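Long-range contacts in sensor protein (Vibrio cholerae, PDB 3BY9), which probably works as a two-component histidine kinase that phosphorylates a protein histidine with ATP, this chain being its periplasmic C4-dicarboxylate sensor domain: residues Y76-G82 and P105-L109; G113-F119 and Y130-P135. All blocks are in the same frame, centred on the assembly; numbering follows the deposited sequence.

Interaction 1: Y76-G82 and P105-L109; sequences YLIDRFG and PYFYL
Two tyrosine hydroxyls meet head to head: Tyr-76 OH donates a hydrogen bond to Tyr-106 OH at 2.8 Å, joining strand 74-79, an inner strand of the sheet, to the short helix that packs against it. Segment 76-82 starts as extended strand (phi/psi -149/151 at Tyr-76, -119/138 at Ile-78), then reverses through a type I turn from Asp-79 to Gly-82. The turn is closed by Gly-82 N to Asp-79 O (3.1 Å) and by an Asx turn, Phe-81 N to Asp-79 OD1 (2.9 Å); OD1 also accepts from the backbone of Asn-83. Segment 105-109 is helical, with Leu-109 N bonded to Pro-105 O at 2.8 Å. The strand and helix axes approach to 10.9 Å and cross at -54°, so side chains bridge the gap. Both tyrosines use chi1 p, bringing their hydroxyls together. Ile-78 (m, t) fills the space beside them, with CD1 4.2 Å from Tyr-106 CE1 and CG2 3.6 Å from Phe-107 CE1. Phe-107 (chi1 t) reaches into the turn. Gly-82 CA lies over its ring face, 3.8 Å from the centroid in a CH-pi contact, and Asp-79 O meets the ring edge at CE1 (3.3 Å). Gly-82 adopts positive phi (99°), and its CA-CA distance to Phe-107 is 7.0 Å. Tyr-106 belongs to the succinate-binding site, and its OH also hydrogen-bonds a bound succinic acid. By accepting a hydrogen bond from Tyr-76 OH, the Tyr-106 hydroxyl is tied to the strand, an arrangement consistent with holding this hydroxyl toward the bound succinic acid, beside packing that is largely apolar.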
loop_
_atom_site.group_PDB
_atom_site.type_symbol
_atom_site.label_atom_id
_atom_site.label_comp_id
_atom_site.label_asym_id
_atom_site.label_seq_id
_atom_site.Cartn_x
_atom_site.Cartn_y
_atom_site.Cartn_z
ATOM N N TYR A 76 11.912 -9.755 -2.642
ATOM C CA TYR A 76 13.131 -9.442 -3.379
ATOM C C TYR A 76 14.176 -8.787 -2.486
ATOM O O TYR A 76 13.846 -8.085 -1.535
ATOM C CB TYR A 76 12.824 -8.539 -4.598
ATOM C CG TYR A 76 11.995 -7.300 -4.329
ATOM C CD1 TYR A 76 12.573 -6.029 -4.422
ATOM C CD2 TYR A 76 10.602 -7.391 -4.053
ATOM C CE1 TYR A 76 11.773 -4.857 -4.262
ATOM C CE2 TYR A 76 9.837 -6.242 -3.892
ATOM C CZ TYR A 76 10.402 -5.012 -3.998
ATOM O OH TYR A 76 9.583 -3.910 -3.882
ATOM N N LEU A 77 15.424 -9.027 -2.862
ATOM C CA LEU A 77 16.600 -8.599 -2.084
ATOM C C LEU A 77 17.345 -7.482 -2.768
ATOM O O LEU A 77 17.691 -7.601 -3.927
ATOM C CB LEU A 77 17.522 -9.839 -1.933
ATOM C CG LEU A 77 18.812 -9.627 -1.148
ATOM C CD1 LEU A 77 18.471 -9.441 0.350
ATOM C CD2 LEU A 77 19.645 -10.902 -1.253
ATOM N N ILE A 78 17.622 -6.406 -2.016
ATOM C CA ILE A 78 18.260 -5.224 -2.593
ATOM C C ILE A 78 19.609 -4.972 -1.918
ATOM O O ILE A 78 19.710 -5.095 -0.698
ATOM C CB ILE A 78 17.327 -4.032 -2.352
ATOM C CG1 ILE A 78 15.887 -4.383 -2.856
ATOM C CG2 ILE A 78 17.789 -2.853 -3.166
ATOM C CD1 ILE A 78 14.904 -3.220 -2.630
ATOM N N ASP A 79 20.642 -4.617 -2.704
ATOM C CA ASP A 79 21.930 -4.337 -2.103
ATOM C C ASP A 79 21.949 -2.974 -1.411
ATOM O O ASP A 79 20.961 -2.275 -1.366
ATOM C CB ASP A 79 23.072 -4.520 -3.145
ATOM C CG ASP A 79 23.132 -3.420 -4.205
ATOM O OD1 ASP A 79 22.473 -2.388 -4.065
ATOM O OD2 ASP A 79 23.886 -3.599 -5.201
ATOM N N ARG A 80 23.067 -2.609 -0.805
ATOM C CA ARG A 80 23.064 -1.383 -0.021
ATOM C C ARG A 80 23.069 -0.105 -0.844
ATOM O O ARG A 80 22.971 0.991 -0.286
ATOM C CB ARG A 80 24.251 -1.402 0.975
ATOM C CG ARG A 80 25.600 -1.282 0.321
ATOM C CD ARG A 80 26.630 -1.240 1.464
ATOM N NE ARG A 80 27.979 -1.001 0.978
ATOM C CZ ARG A 80 28.461 0.200 0.682
ATOM N NH1 ARG A 80 27.694 1.276 0.830
ATOM N NH2 ARG A 80 29.708 0.315 0.234
ATOM N N PHE A 81 23.133 -0.277 -2.166
ATOM C CA PHE A 81 23.113 0.831 -3.104
ATOM C C PHE A 81 21.717 0.996 -3.727
ATOM O O PHE A 81 21.468 1.954 -4.482
ATOM C CB PHE A 81 24.153 0.584 -4.201
ATOM C CG PHE A 81 25.536 0.292 -3.644
ATOM C CD1 PHE A 81 26.310 1.313 -3.138
ATOM C CD2 PHE A 81 26.018 -0.999 -3.616
ATOM C CE1 PHE A 81 27.567 1.043 -2.613
ATOM C CE2 PHE A 81 27.286 -1.255 -3.092
ATOM C CZ PHE A 81 28.027 -0.218 -2.604
ATOM N N GLY A 82 20.811 0.069 -3.395
ATOM C CA GLY A 82 19.458 0.125 -3.929
ATOM C C GLY A 82 19.228 -0.799 -5.113
ATOM O O GLY A 82 18.112 -0.791 -5.638
ATOM N N PRO A 105 10.738 5.049 -0.575
ATOM C CA PRO A 105 10.873 5.217 0.888
ATOM C C PRO A 105 11.146 3.924 1.637
ATOM O O PRO A 105 11.867 3.923 2.621
ATOM C CB PRO A 105 9.519 5.797 1.277
ATOM C CG PRO A 105 9.215 6.714 0.095
ATOM C CD PRO A 105 9.586 5.821 -1.108
ATOM N N TYR A 106 10.561 2.799 1.202
ATOM C CA TYR A 106 10.824 1.593 1.974
ATOM C C TYR A 106 12.298 1.207 1.934
ATOM O O TYR A 106 12.791 0.610 2.906
ATOM C CB TYR A 106 9.894 0.433 1.543
ATOM C CG TYR A 106 10.046 -0.008 0.091
ATOM C CD1 TYR A 106 11.162 -0.767 -0.331
ATOM C CD2 TYR A 106 9.064 0.302 -0.859
ATOM C CE1 TYR A 106 11.290 -1.206 -1.672
ATOM C CE2 TYR A 106 9.194 -0.131 -2.199
ATOM C CZ TYR A 106 10.309 -0.878 -2.593
ATOM O OH TYR A 106 10.468 -1.271 -3.925
ATOM N N PHE A 107 13.030 1.558 0.877
ATOM C CA PHE A 107 14.429 1.183 0.861
ATOM C C PHE A 107 15.195 2.272 1.698
ATOM O O PHE A 107 16.043 1.958 2.532
ATOM C CB PHE A 107 14.988 1.204 -0.573
ATOM C CG PHE A 107 16.481 0.955 -0.620
ATOM C CD1 PHE A 107 16.978 -0.345 -0.529
ATOM C CD2 PHE A 107 17.376 2.034 -0.594
ATOM C CE1 PHE A 107 18.323 -0.614 -0.409
ATOM C CE2 PHE A 107 18.744 1.800 -0.467
ATOM C CZ PHE A 107 19.225 0.454 -0.372
ATOM N N TYR A 108 14.884 3.533 1.430
ATOM C CA TYR A 108 15.562 4.645 2.136
ATOM C C TYR A 108 15.462 4.470 3.642
ATOM O O TYR A 108 16.474 4.649 4.390
ATOM C CB TYR A 108 14.862 5.965 1.724
ATOM C CG TYR A 108 15.376 7.214 2.418
ATOM C CD1 TYR A 108 16.665 7.705 2.175
ATOM C CD2 TYR A 108 14.550 7.932 3.256
ATOM C CE1 TYR A 108 17.115 8.895 2.765
ATOM C CE2 TYR A 108 14.968 9.131 3.864
ATOM C CZ TYR A 108 16.251 9.604 3.612
ATOM O OH TYR A 108 16.663 10.788 4.221
ATOM N N LEU A 109 14.254 4.129 4.112
ATOM C CA LEU A 109 14.088 3.978 5.561
ATOM C C LEU A 109 14.698 2.699 6.098
ATOM O O LEU A 109 15.308 2.693 7.173
ATOM C CB LEU A 109 12.625 3.999 5.963
ATOM C CG LEU A 109 11.886 5.287 5.498
ATOM C CD1 LEU A 109 10.369 5.161 5.750
ATOM C CD2 LEU A 109 12.482 6.518 6.223
#

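Interaction 2: G113-F119 and Y130-P135; sequences GQKSQYF and YYYAYP
Gln-117 NE2 donates a very short hydrogen bond, 2.5 Å, to Tyr-130 OH, and a water joins this NE2 (2.8 Å) to Tyr-132 OH (2.8 Å). Four backbone bonds set the register: Ser-116 N to Ala-133 O (3.0 Å), Ala-133 N to Ser-116 O (2.9 Å), Tyr-118 N to Tyr-131 O (2.9 Å) and Tyr-131 N to Tyr-118 O (2.7 Å). Ser-116/Ala-133 and Tyr-118/Tyr-131 are hydrogen-bonded antiparallel pairs, alternating with the non-hydrogen-bonded pairs Gln-117/Tyr-132 and Phe-119/Tyr-130. The axes of strands 116-119 and 130-135 approach to 4.5 Å, with N-to-C directions at 163°, and Gln-117 CA approaches Tyr-131 O to 3.1 Å in a CA-H...O contact. On the face of Gln-117, Phe-119 CB packs on Tyr-130 CD1 at 3.8 Å. On the other face, Tyr-118 (chi1 t) and Tyr-131 (chi1 m) bring their CB atoms to 4.4 Å, and Ser-116 OG bonds Ser-110 and the Tyr-106 carbonyl. Gly-113 leaves the helix with phi 97°, and Gln-114 O lies 3.3 Å from Pro-135 CD. The pairing forms the hairpin at the edge of a 2-1-5-4-3 sheet, the order of a PAS-like sensor domain, and its Tyr-131 hydrogen-bonds succinic acid in the binding site.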
loop_
_atom_site.group_PDB
_atom_site.type_symbol
_atom_site.label_atom_id
_atom_site.label_comp_id
_atom_site.label_asym_id
_atom_site.label_seq_id
_atom_site.Cartn_x
_atom_site.Cartn_y
_atom_site.Cartn_z
ATOM N N GLY A 113 18.394 0.914 8.857
ATOM C CA GLY A 113 18.311 -0.038 9.957
ATOM C C GLY A 113 17.005 -0.264 10.651
ATOM O O GLY A 113 16.982 -0.911 11.695
ATOM N N GLN A 114 15.901 0.224 10.094
ATOM C CA GLN A 114 14.624 -0.026 10.725
ATOM C C GLN A 114 13.710 -0.768 9.796
ATOM O O GLN A 114 13.934 -0.844 8.591
ATOM C CB GLN A 114 13.910 1.263 11.130
ATOM C CG GLN A 114 14.270 1.756 12.495
ATOM C CD GLN A 114 15.493 2.623 12.462
ATOM O OE1 GLN A 114 16.056 2.944 13.504
ATOM N NE2 GLN A 114 15.908 3.026 11.258
ATOM N N LYS A 115 12.684 -1.336 10.386
ATOM C CA LYS A 115 11.672 -2.026 9.594
ATOM C C LYS A 115 10.899 -0.843 9.002
ATOM O O LYS A 115 10.845 0.234 9.601
ATOM C CB LYS A 115 10.733 -2.868 10.467
ATOM C CG LYS A 115 10.022 -2.150 11.560
ATOM C CD LYS A 115 9.231 -3.158 12.407
ATOM C CE LYS A 115 8.448 -2.443 13.506
ATOM N NZ LYS A 115 7.508 -1.410 12.941
ATOM N N SER A 116 10.324 -1.005 7.812
ATOM C CA SER A 116 9.520 0.068 7.272
ATOM C C SER A 116 8.390 -0.564 6.491
ATOM O O SER A 116 8.403 -1.768 6.202
ATOM C CB SER A 116 10.346 1.001 6.346
ATOM O OG SER A 116 10.750 0.315 5.184
ATOM N N GLN A 117 7.357 0.242 6.223
ATOM C CA GLN A 117 6.245 -0.251 5.414
ATOM C C GLN A 117 5.797 0.886 4.510
ATOM O O GLN A 117 6.018 2.076 4.818
ATOM C CB GLN A 117 5.106 -0.765 6.287
ATOM C CG GLN A 117 4.563 0.257 7.268
ATOM C CD GLN A 117 3.713 -0.442 8.337
ATOM O OE1 GLN A 117 4.101 -0.557 9.521
ATOM N NE2 GLN A 117 2.580 -0.955 7.916
ATOM N N TYR A 118 5.135 0.541 3.392
ATOM C CA TYR A 118 4.796 1.577 2.425
ATOM C C TYR A 118 3.754 1.030 1.467
ATOM O O TYR A 118 3.586 -0.164 1.379
ATOM C CB TYR A 118 6.060 1.880 1.594
ATOM C CG TYR A 118 5.977 3.116 0.698
ATOM C CD1 TYR A 118 5.769 4.404 1.264
ATOM C CD2 TYR A 118 6.171 3.013 -0.676
ATOM C CE1 TYR A 118 5.754 5.540 0.468
ATOM C CE2 TYR A 118 6.172 4.152 -1.502
ATOM C CZ TYR A 118 5.962 5.407 -0.907
ATOM O OH TYR A 118 6.025 6.523 -1.702
ATOM N N PHE A 119 3.018 1.905 0.774
ATOM C CA PHE A 119 2.081 1.386 -0.245
ATOM C C PHE A 119 2.325 2.236 -1.478
ATOM O O PHE A 119 2.708 3.409 -1.358
ATOM C CB PHE A 119 0.590 1.461 0.224
ATOM C CG PHE A 119 0.169 2.810 0.726
ATOM C CD1 PHE A 119 -0.272 3.787 -0.158
ATOM C CD2 PHE A 119 0.241 3.113 2.079
ATOM C CE1 PHE A 119 -0.643 5.073 0.316
ATOM C CE2 PHE A 119 -0.122 4.387 2.546
ATOM C CZ PHE A 119 -0.563 5.356 1.652
ATOM N N TYR A 130 1.296 -3.415 -1.073
ATOM C CA TYR A 130 1.642 -2.926 0.247
ATOM C C TYR A 130 3.040 -3.576 0.435
ATOM O O TYR A 130 3.192 -4.790 0.289
ATOM C CB TYR A 130 0.702 -3.466 1.309
ATOM C CG TYR A 130 0.799 -2.642 2.562
ATOM C CD1 TYR A 130 0.112 -1.448 2.681
ATOM C CD2 TYR A 130 1.689 -3.006 3.575
ATOM C CE1 TYR A 130 0.303 -0.594 3.773
ATOM C CE2 TYR A 130 1.888 -2.177 4.674
ATOM C CZ TYR A 130 1.206 -0.981 4.771
ATOM O OH TYR A 130 1.479 -0.128 5.834
ATOM N N TYR A 131 4.018 -2.773 0.853
ATOM C CA TYR A 131 5.388 -3.242 0.966
ATOM C C TYR A 131 5.900 -3.249 2.384
ATOM O O TYR A 131 5.688 -2.266 3.114
ATOM C CB TYR A 131 6.325 -2.309 0.156
ATOM C CG TYR A 131 6.015 -2.193 -1.333
ATOM C CD1 TYR A 131 6.831 -2.779 -2.283
ATOM C CD2 TYR A 131 4.935 -1.420 -1.789
ATOM C CE1 TYR A 131 6.600 -2.619 -3.665
ATOM C CE2 TYR A 131 4.708 -1.253 -3.164
ATOM C CZ TYR A 131 5.526 -1.844 -4.078
ATOM O OH TYR A 131 5.280 -1.710 -5.423
ATOM N N TYR A 132 6.545 -4.365 2.776
ATOM C CA TYR A 132 7.209 -4.426 4.091
ATOM C C TYR A 132 8.704 -4.620 3.806
ATOM O O TYR A 132 9.080 -5.474 2.989
ATOM C CB TYR A 132 6.718 -5.626 4.896
ATOM C CG TYR A 132 5.342 -5.382 5.493
ATOM C CD1 TYR A 132 5.198 -4.547 6.597
ATOM C CD2 TYR A 132 4.233 -5.990 4.948
ATOM C CE1 TYR A 132 3.935 -4.327 7.168
ATOM C CE2 TYR A 132 2.964 -5.793 5.501
ATOM C CZ TYR A 132 2.834 -4.982 6.590
ATOM O OH TYR A 132 1.587 -4.847 7.147
ATOM N N ALA A 133 9.562 -3.870 4.496
ATOM C CA ALA A 133 11.000 -3.988 4.239
ATOM C C ALA A 133 11.754 -4.086 5.558
ATOM O O ALA A 133 11.259 -3.643 6.626
ATOM C CB ALA A 133 11.476 -2.750 3.438
ATOM N N TYR A 134 12.925 -4.704 5.504
ATOM C CA TYR A 134 13.688 -4.886 6.748
ATOM C C TYR A 134 15.162 -4.940 6.376
ATOM O O TYR A 134 15.537 -5.482 5.343
ATOM C CB TYR A 134 13.276 -6.234 7.388
ATOM C CG TYR A 134 13.587 -6.307 8.859
ATOM C CD1 TYR A 134 12.667 -5.837 9.810
ATOM C CD2 TYR A 134 14.800 -6.829 9.307
ATOM C CE1 TYR A 134 12.972 -5.886 11.168
ATOM C CE2 TYR A 134 15.094 -6.881 10.671
ATOM C CZ TYR A 134 14.174 -6.403 11.592
ATOM O OH TYR A 134 14.486 -6.417 12.972
ATOM N N PRO A 135 16.040 -4.363 7.220
ATOM C CA PRO A 135 17.473 -4.397 6.895
ATOM C C PRO A 135 18.088 -5.810 7.048
ATOM O O PRO A 135 17.708 -6.556 7.970
ATOM C CB PRO A 135 18.089 -3.435 7.944
ATOM C CG PRO A 135 17.155 -3.641 9.158
ATOM C CD PRO A 135 15.764 -3.626 8.471
HETATM O O HOH W 1 1.481 -3.094 9.379
#

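Helix 105-110 is followed, after a short loop, by strand 116-121, and both contacts reach the same sheet, their centres about 9 Å apart. Interaction 1 is the more buried: helix side chains packing on strand side chains and on the backbone of the turn after the strand, with one hydroxyl-hydroxyl bond. Interaction 2 is partly buried at the sheet's edge and relies on a backbone ladder, burying 588 Å² against 260 Å². They touch at the succinate site, where the rings of Tyr-106 and Tyr-131 stack (CE2 to CD1, 3.6 Å) and Tyr-76 OH lies 3.3 Å from Tyr-131 CE1. Each contact thus contributes one tyrosine to the same pocket.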